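Local coordinates for protein ShdD (Sedimentibacter hydroxybenzoicus, PDB 7AE5) that takes part in the non-oxidative decarboxylation and detoxification of phenolic compounds under anaerobic conditions, through a biochemical role not yet known precisely, at residues M1-C6 against C31-R36; C6-V11 against Y26-C31. One frame throughout, in Å; residues are numbered along the deposited sequence.

Interaction 1: M1-C6 against C31-R36. With ZN (zinc ion), chain Z.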
ATOM      1  N   MET H   1     -11.129 -23.864 -55.478  1.00122.06           N
ATOM      2  CA  MET H   1     -10.568 -22.639 -54.921  1.00117.06           C
ATOM      3  C   MET H   1     -11.329 -22.230 -53.662  1.00108.93           C
ATOM      4  O   MET H   1     -12.386 -21.604 -53.737  1.00106.01           O
ATOM      5  CB  MET H   1     -10.603 -21.519 -55.960  1.00119.87           C
ATOM      6  CG  MET H   1      -9.375 -20.631 -55.952  1.00120.56           C
ATOM      7  SD  MET H   1      -9.784 -18.915 -56.310  1.00118.78           S
ATOM      8  CE  MET H   1     -10.819 -19.109 -57.760  1.00125.44           C
ATOM      9  N   LYS H   2     -10.773 -22.580 -52.508  1.00 72.13           N
ATOM     10  CA  LYS H   2     -11.480 -22.480 -51.242  1.00 71.54           C
ATOM     11  C   LYS H   2     -11.228 -21.138 -50.562  1.00 68.61           C
ATOM     12  O   LYS H   2     -10.219 -20.469 -50.792  1.00 68.22           O
ATOM     13  CB  LYS H   2     -11.062 -23.619 -50.312  1.00 76.03           C
ATOM     14  CG  LYS H   2     -11.281 -25.009 -50.898  1.00 78.00           C
ATOM     15  CD  LYS H   2     -11.070 -26.114 -49.865  1.00 79.82           C
ATOM     16  CE  LYS H   2     -10.281 -25.627 -48.656  1.00 78.80           C
ATOM     17  NZ  LYS H   2     -10.095 -26.707 -47.647  1.00 73.33           N
ATOM     18  N   CYS H   3     -12.173 -20.757 -49.707  1.00 49.84           N
ATOM     19  CA  CYS H   3     -12.018 -19.561 -48.895  1.00 46.37           C
ATOM     20  C   CYS H   3     -10.930 -19.786 -47.852  1.00 51.17           C
ATOM     21  O   CYS H   3     -10.971 -20.762 -47.097  1.00 56.15           O
ATOM     22  CB  CYS H   3     -13.345 -19.208 -48.225  1.00 41.88           C
ATOM     23  SG  CYS H   3     -13.196 -18.119 -46.797  1.00 38.39           S
ATOM     24  N   HIS H   4      -9.950 -18.881 -47.811  1.00 66.74           N
ATOM     25  CA  HIS H   4      -8.787 -19.073 -46.950  1.00 68.59           C
ATOM     26  C   HIS H   4      -9.133 -19.010 -45.467  1.00 65.91           C
ATOM     27  O   HIS H   4      -8.362 -19.516 -44.646  1.00 61.29           O
ATOM     28  CB  HIS H   4      -7.717 -18.029 -47.276  1.00 65.55           C
ATOM     29  CG  HIS H   4      -7.211 -18.103 -48.682  1.00 66.09           C
ATOM     30  ND1 HIS H   4      -7.868 -17.514 -49.740  1.00 64.33           N
ATOM     31  CD2 HIS H   4      -6.113 -18.699 -49.205  1.00 67.26           C
ATOM     32  CE1 HIS H   4      -7.196 -17.742 -50.855  1.00 65.71           C
ATOM     33  NE2 HIS H   4      -6.127 -18.459 -50.558  1.00 67.86           N
ATOM     34  N   ARG H   5     -10.267 -18.412 -45.108  1.00 67.93           N
ATOM     35  CA  ARG H   5     -10.615 -18.221 -43.706  1.00 61.45           C
ATOM     36  C   ARG H   5     -11.411 -19.393 -43.138  1.00 58.29           C
ATOM     37  O   ARG H   5     -11.076 -19.913 -42.069  1.00 49.86           O
ATOM     38  CB  ARG H   5     -11.404 -16.921 -43.536  1.00 57.09           C
ATOM     39  CG  ARG H   5     -12.039 -16.759 -42.166  1.00 49.01           C
ATOM     40  CD  ARG H   5     -12.162 -15.293 -41.795  1.00 44.49           C
ATOM     41  NE  ARG H   5     -13.398 -14.705 -42.299  1.00 39.24           N
ATOM     42  CZ  ARG H   5     -13.729 -13.430 -42.157  1.00 35.59           C
ATOM     43  NH1 ARG H   5     -12.933 -12.574 -41.537  1.00 38.10           N
ATOM     44  NH2 ARG H   5     -14.887 -13.001 -42.652  1.00 30.98           N
ATOM     45  N   CYS H   6     -12.463 -19.818 -43.832  1.00 54.50           N
ATOM     46  CA  CYS H   6     -13.347 -20.859 -43.331  1.00 47.45           C
ATOM     47  C   CYS H   6     -13.316 -22.134 -44.164  1.00 53.26           C
ATOM     48  O   CYS H   6     -14.005 -23.099 -43.817  1.00 45.02           O
ATOM     49  CB  CYS H   6     -14.782 -20.330 -43.242  1.00 39.97           C
ATOM     50  SG  CYS H   6     -15.653 -20.298 -44.813  1.00 48.36           S
ATOM     51  N   CYS H  31     -18.848 -16.827 -45.048  1.00 51.31           N
ATOM     52  CA  CYS H  31     -18.278 -15.966 -44.019  1.00 50.59           C
ATOM     53  C   CYS H  31     -17.884 -14.584 -44.531  1.00 50.89           C
ATOM     54  O   CYS H  31     -17.281 -13.807 -43.779  1.00 49.96           O
ATOM     55  CB  CYS H  31     -17.067 -16.647 -43.374  1.00 46.67           C
ATOM     56  SG  CYS H  31     -15.536 -16.503 -44.313  1.00 43.74           S
ATOM     57  N   CYS H  32     -18.195 -14.262 -45.786  1.00 47.08           N
ATOM     58  CA  CYS H  32     -18.017 -12.942 -46.389  1.00 47.60           C
ATOM     59  C   CYS H  32     -16.558 -12.527 -46.541  1.00 44.35           C
ATOM     60  O   CYS H  32     -16.292 -11.370 -46.889  1.00 44.45           O
ATOM     61  CB  CYS H  32     -18.764 -11.852 -45.609  1.00 51.22           C
ATOM     62  SG  CYS H  32     -20.455 -12.278 -45.151  1.00 55.87           S
ATOM     63  N   TYR H  33     -15.607 -13.424 -46.292  1.00 43.70           N
ATOM     64  CA  TYR H  33     -14.208 -13.101 -46.538  1.00 41.65           C
ATOM     65  C   TYR H  33     -13.980 -12.872 -48.027  1.00 41.78           C
ATOM     66  O   TYR H  33     -14.473 -13.625 -48.870  1.00 42.14           O
ATOM     67  CB  TYR H  33     -13.301 -14.224 -46.033  1.00 39.81           C
ATOM     68  CG  TYR H  33     -11.824 -13.891 -46.068  1.00 39.07           C
ATOM     69  CD1 TYR H  33     -11.275 -12.973 -45.180  1.00 38.80           C
ATOM     70  CD2 TYR H  33     -10.977 -14.497 -46.987  1.00 39.39           C
ATOM     71  CE1 TYR H  33      -9.923 -12.669 -45.208  1.00 39.27           C
ATOM     72  CE2 TYR H  33      -9.626 -14.199 -47.024  1.00 40.30           C
ATOM     73  CZ  TYR H  33      -9.104 -13.285 -46.131  1.00 40.48           C
ATOM     74  OH  TYR H  33      -7.761 -12.986 -46.167  1.00 42.62           O
ATOM     75  N   SER H  34     -13.234 -11.820 -48.351  1.00 44.06           N
ATOM     76  CA  SER H  34     -12.952 -11.472 -49.734  1.00 44.21           C
ATOM     77  C   SER H  34     -11.458 -11.245 -49.918  1.00 44.19           C
ATOM     78  O   SER H  34     -10.749 -10.884 -48.974  1.00 44.11           O
ATOM     79  CB  SER H  34     -13.729 -10.224 -50.174  1.00 44.75           C
ATOM     80  OG  SER H  34     -13.325  -9.086 -49.437  1.00 44.56           O
ATOM     81  N   TRP H  35     -10.987 -11.460 -51.145  1.00 43.83           N
ATOM     82  CA  TRP H  35      -9.565 -11.325 -51.432  1.00 45.33           C
ATOM     83  C   TRP H  35      -9.350 -11.181 -52.932  1.00 46.39           C
ATOM     84  O   TRP H  35     -10.169 -11.616 -53.745  1.00 45.77           O
ATOM     85  CB  TRP H  35      -8.768 -12.515 -50.885  1.00 46.10           C
ATOM     86  CG  TRP H  35      -9.006 -13.810 -51.603  1.00 45.93           C
ATOM     87  CD1 TRP H  35      -8.272 -14.324 -52.634  1.00 47.53           C
ATOM     88  CD2 TRP H  35     -10.041 -14.763 -51.334  1.00 44.32           C
ATOM     89  NE1 TRP H  35      -8.790 -15.534 -53.026  1.00 46.62           N
ATOM     90  CE2 TRP H  35      -9.876 -15.826 -52.244  1.00 44.78           C
ATOM     91  CE3 TRP H  35     -11.094 -14.819 -50.416  1.00 42.97           C
ATOM     92  CZ2 TRP H  35     -10.725 -16.933 -52.261  1.00 43.81           C
ATOM     93  CZ3 TRP H  35     -11.934 -15.917 -50.433  1.00 42.46           C
ATOM     94  CH2 TRP H  35     -11.743 -16.960 -51.349  1.00 42.77           C
ATOM     95  N   ARG H  36      -8.227 -10.560 -53.279  1.00 44.54           N
ATOM     96  CA  ARG H  36      -7.821 -10.371 -54.662  1.00 45.95           C
ATOM     97  C   ARG H  36      -7.018 -11.572 -55.144  1.00 47.93           C
ATOM     98  O   ARG H  36      -6.296 -12.210 -54.371  1.00 49.05           O
ATOM     99  CB  ARG H  36      -6.986  -9.097 -54.807  1.00 47.41           C
ATOM    100  CG  ARG H  36      -7.164  -8.366 -56.127  1.00 47.15           C
ATOM    101  CD  ARG H  36      -6.276  -7.130 -56.192  1.00 48.34           C
ATOM    102  NE  ARG H  36      -6.463  -6.257 -55.038  1.00 46.46           N
ATOM    103  CZ  ARG H  36      -7.424  -5.349 -54.934  1.00 43.04           C
ATOM    104  NH1 ARG H  36      -8.309  -5.166 -55.899  1.00 41.48           N
ATOM    105  NH2 ARG H  36      -7.498  -4.606 -53.833  1.00 41.29           N
TER
HETATM  106 ZN    ZN Z 701     -15.316 -18.239 -45.843  1.00 40.24          ZN
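Arg5 takes hold of Cys31 through NE and NH2, one nitrogen to the sulfur and one to the carbonyl oxygen, and this pairing shows how a metal ligand can be held by its second shell. NE points at SG of Cys31, 3.4 Å away and almost straight (170°), while NH2 reaches the backbone O of Cys31 at 2.8 Å on a more bent path. Both acceptors lie close to the guanidinium plane, which fixes the rotation of that group; a bend at chi3 (87°) carries NE to the sulfur. Tyr33 supports the same side chain from one face: its CD1 sits 3.8 Å above the centre of the guanidinium, the two planes 50° apart, and CB of Arg5 in turn lies over the ring, nearer its rim. The positive charge beside the Cys31 thiolate would be expected to temper its negative charge. Further out, His4 stands edge-on over Trp35, with the ring planes nearly perpendicular. ND1 lies 3.6 Å above the indole, and CE1 comes to 3.5 Å from NE1 of Trp35. CH2 at the six-membered end of the indole also touches CA of Cys3, at 3.6 Å. NH1 of Arg5 bonds to the O of Gly274 on the phenolic acid decarboxylase chain, so the same group also reaches the partner subunit. Cys3, Cys6 and Cys31 each bind zinc through SG at 2.3 Å, and the backbone N of Cys6 donates to SG of Cys3, an N-H...S bond of the kind found in CxxC zinc knuckles; with Cys28 they complete a four-cysteine zinc site.

Interaction 2: C6-V11 against Y26-C31. With ZN (zinc ion), chain Z.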
ATOM      1  N   CYS H   6     -12.463 -19.818 -43.832  1.00 54.50           N
ATOM      2  CA  CYS H   6     -13.347 -20.859 -43.331  1.00 47.45           C
ATOM      3  C   CYS H   6     -13.316 -22.134 -44.164  1.00 53.26           C
ATOM      4  O   CYS H   6     -14.005 -23.099 -43.817  1.00 45.02           O
ATOM      5  CB  CYS H   6     -14.782 -20.330 -43.242  1.00 39.97           C
ATOM      6  SG  CYS H   6     -15.653 -20.298 -44.813  1.00 48.36           S
ATOM      7  N   GLY H   7     -12.538 -22.168 -45.244  1.00 45.37           N
ATOM      8  CA  GLY H   7     -12.365 -23.370 -46.033  1.00 49.78           C
ATOM      9  C   GLY H   7     -13.509 -23.724 -46.955  1.00 50.78           C
ATOM     10  O   GLY H   7     -13.435 -24.756 -47.634  1.00 51.68           O
ATOM     11  N   SER H   8     -14.560 -22.911 -47.012  1.00 64.17           N
ATOM     12  CA  SER H   8     -15.706 -23.235 -47.848  1.00 61.05           C
ATOM     13  C   SER H   8     -15.357 -23.118 -49.328  1.00 62.00           C
ATOM     14  O   SER H   8     -14.558 -22.271 -49.740  1.00 61.14           O
ATOM     15  CB  SER H   8     -16.881 -22.316 -47.518  1.00 54.34           C
ATOM     16  OG  SER H   8     -17.724 -22.145 -48.643  1.00 51.58           O
ATOM     17  N   ASP H   9     -15.966 -23.989 -50.129  1.00 68.33           N
ATOM     18  CA  ASP H   9     -15.876 -23.910 -51.581  1.00 68.42           C
ATOM     19  C   ASP H   9     -16.963 -23.022 -52.176  1.00 64.21           C
ATOM     20  O   ASP H   9     -16.956 -22.779 -53.387  1.00 64.34           O
ATOM     21  CB  ASP H   9     -15.946 -25.319 -52.189  1.00 71.47           C
ATOM     22  CG  ASP H   9     -15.740 -25.320 -53.693  1.00 74.52           C
ATOM     23  OD1 ASP H   9     -14.784 -24.664 -54.157  1.00 75.88           O
ATOM     24  OD2 ASP H   9     -16.531 -25.975 -54.409  1.00 79.54           O
ATOM     25  N   ASN H  10     -17.885 -22.519 -51.354  1.00 63.87           N
ATOM     26  CA  ASN H  10     -18.945 -21.626 -51.820  1.00 57.16           C
ATOM     27  C   ASN H  10     -18.370 -20.218 -51.999  1.00 53.89           C
ATOM     28  O   ASN H  10     -18.666 -19.279 -51.258  1.00 48.88           O
ATOM     29  CB  ASN H  10     -20.118 -21.640 -50.851  1.00 52.38           C
ATOM     30  CG  ASN H  10     -21.369 -21.022 -51.441  1.00 50.20           C
ATOM     31  OD1 ASN H  10     -21.397 -20.643 -52.612  1.00 54.41           O
ATOM     32  ND2 ASN H  10     -22.416 -20.922 -50.629  1.00 45.87           N
ATOM     33  N   VAL H  11     -17.526 -20.091 -53.020  1.00 56.08           N
ATOM     34  CA  VAL H  11     -16.840 -18.849 -53.348  1.00 55.73           C
ATOM     35  C   VAL H  11     -17.249 -18.434 -54.754  1.00 56.28           C
ATOM     36  O   VAL H  11     -17.337 -19.273 -55.656  1.00 57.18           O
ATOM     37  CB  VAL H  11     -15.308 -19.009 -53.244  1.00 54.69           C
ATOM     38  CG1 VAL H  11     -14.588 -17.843 -53.910  1.00 54.79           C
ATOM     39  CG2 VAL H  11     -14.887 -19.147 -51.787  1.00 53.91           C
ATOM     40  N   TYR H  26     -12.501 -12.274 -55.200  1.00 51.91           N
ATOM     41  CA  TYR H  26     -13.397 -13.349 -54.807  1.00 51.67           C
ATOM     42  C   TYR H  26     -13.940 -13.079 -53.412  1.00 51.33           C
ATOM     43  O   TYR H  26     -13.332 -12.358 -52.618  1.00 51.07           O
ATOM     44  CB  TYR H  26     -12.674 -14.698 -54.849  1.00 51.96           C
ATOM     45  CG  TYR H  26     -11.982 -14.948 -56.168  1.00 52.88           C
ATOM     46  CD1 TYR H  26     -12.705 -15.323 -57.291  1.00 53.03           C
ATOM     47  CD2 TYR H  26     -10.608 -14.787 -56.295  1.00 54.05           C
ATOM     48  CE1 TYR H  26     -12.079 -15.545 -58.501  1.00 54.04           C
ATOM     49  CE2 TYR H  26      -9.974 -15.006 -57.502  1.00 55.33           C
ATOM     50  CZ  TYR H  26     -10.713 -15.383 -58.601  1.00 55.16           C
ATOM     51  OH  TYR H  26     -10.085 -15.602 -59.805  1.00 56.54           O
ATOM     52  N   VAL H  27     -15.103 -13.658 -53.121  1.00 47.55           N
ATOM     53  CA  VAL H  27     -15.760 -13.480 -51.830  1.00 48.08           C
ATOM     54  C   VAL H  27     -16.435 -14.785 -51.432  1.00 48.57           C
ATOM     55  O   VAL H  27     -17.073 -15.450 -52.257  1.00 48.97           O
ATOM     56  CB  VAL H  27     -16.771 -12.310 -51.855  1.00 49.28           C
ATOM     57  CG1 VAL H  27     -17.811 -12.508 -52.954  1.00 49.96           C
ATOM     58  CG2 VAL H  27     -17.436 -12.139 -50.489  1.00 50.93           C
ATOM     59  N   CYS H  28     -16.278 -15.156 -50.166  1.00 45.64           N
ATOM     60  CA  CYS H  28     -16.913 -16.348 -49.628  1.00 46.10           C
ATOM     61  C   CYS H  28     -18.370 -16.054 -49.298  1.00 48.64           C
ATOM     62  O   CYS H  28     -18.679 -15.037 -48.671  1.00 50.09           O
ATOM     63  CB  CYS H  28     -16.167 -16.821 -48.382  1.00 44.77           C
ATOM     64  SG  CYS H  28     -16.972 -18.154 -47.481  1.00 45.32           S
ATOM     65  N   GLU H  29     -19.266 -16.942 -49.727  1.00 58.53           N
ATOM     66  CA  GLU H  29     -20.686 -16.756 -49.462  1.00 61.27           C
ATOM     67  C   GLU H  29     -21.102 -17.251 -48.083  1.00 62.83           C
ATOM     68  O   GLU H  29     -22.249 -17.027 -47.684  1.00 65.54           O
ATOM     69  CB  GLU H  29     -21.521 -17.454 -50.539  1.00 61.41           C
ATOM     70  CG  GLU H  29     -21.409 -16.811 -51.915  1.00 60.45           C
ATOM     71  CD  GLU H  29     -22.659 -16.995 -52.755  1.00 61.47           C
ATOM     72  OE1 GLU H  29     -23.754 -16.609 -52.292  1.00 63.42           O
ATOM     73  OE2 GLU H  29     -22.548 -17.523 -53.882  1.00 60.44           O
ATOM     74  N   LYS H  30     -20.205 -17.907 -47.347  1.00 50.90           N
ATOM     75  CA  LYS H  30     -20.525 -18.345 -45.995  1.00 51.94           C
ATOM     76  C   LYS H  30     -20.078 -17.334 -44.940  1.00 51.96           C
ATOM     77  O   LYS H  30     -20.846 -17.006 -44.032  1.00 54.47           O
ATOM     78  CB  LYS H  30     -19.896 -19.713 -45.714  1.00 49.34           C
ATOM     79  CG  LYS H  30     -20.642 -20.519 -44.662  1.00 50.63           C
ATOM     80  CD  LYS H  30     -19.693 -21.186 -43.680  1.00 47.47           C
ATOM     81  CE  LYS H  30     -19.149 -22.492 -44.225  1.00 45.45           C
ATOM     82  NZ  LYS H  30     -18.506 -23.307 -43.156  1.00 42.99           N
ATOM     83  N   CYS H  31     -18.848 -16.827 -45.048  1.00 51.31           N
ATOM     84  CA  CYS H  31     -18.278 -15.966 -44.019  1.00 50.59           C
ATOM     85  C   CYS H  31     -17.884 -14.584 -44.531  1.00 50.89           C
ATOM     86  O   CYS H  31     -17.281 -13.807 -43.779  1.00 49.96           O
ATOM     87  CB  CYS H  31     -17.067 -16.647 -43.374  1.00 46.67           C
ATOM     88  SG  CYS H  31     -15.536 -16.503 -44.313  1.00 43.74           S
TER
HETATM   89 ZN    ZN Z 701     -15.316 -18.239 -45.843  1.00 40.24          ZN
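Val11 packs its two methyls against the strand that leads into the second CxxC pair. CG1, anti to the backbone N (chi1 166°), meets CB of Tyr26 at 3.8 Å, the two side chains crossing at about a right angle; CG2 lies near CA and CB of Cys28. Val11 and Cys28 form an antiparallel, non-hydrogen-bonded pair with both side chains on one face of the sheet, and CA of Val11 adds a CA-H...O contact to the O of Val27. Beyond this apolar patch comes the metal. SG of Cys28 binds zinc at 2.3 Å and lies 3.7 Å from SG of Cys6. It also accepts a hydrogen bond from the backbone N of Cys31 at 3.3 Å, with a weak second donor in the N of Lys30, whereas SG of Cys6 accepts from the N of Ser8. The Cys31 N-H, with the weaker one from Lys30, would probably help to stabilise the Cys28 thiolate. CE of Lys30 touches CB of Ser8 at 4.0 Å, and the amine goes on to a salt bridge with Asp51. At the polar edge one backbone bond and one side-chain-to-backbone bond hold the turn: N of Glu29 donates to O of Asn10 at 2.9 Å, nearly straight at 171°, while OG of Ser8 accepts from the N of Asn10 in an ST turn. The amide of Asn10 packs against CB of Glu29, ND2 to CB 3.6 Å, its plane turned 42° from the carboxylate. The contact thus closes the end of the strand pair 11-16 and 24-28; Trp35 of strand 34-36 touches Val11, and Ile54 of helix 51-55 touches Lys30 and Cys31.

Interactions 1 and 2 meet at a single zinc ion, their centres about 5 Å apart, and share Cys6 and Cys31. Interaction 1 supplies Cys3 and interaction 2 supplies Cys28, so neither alone holds all four ligands. Along the chain, interaction 2 is nested within the loop that interaction 1 closes. Backbone also joins them: the N of Cys28 probably bonds to the O of Tyr33 at 2.7 Å, joining neighbouring strands 24-28 and 34-36, and the N of Cys3 probably bonds to the O of Ser8 at 2.8 Å. The pair illustrates how one metal can tie two CxxC turns to a small antiparallel sheet.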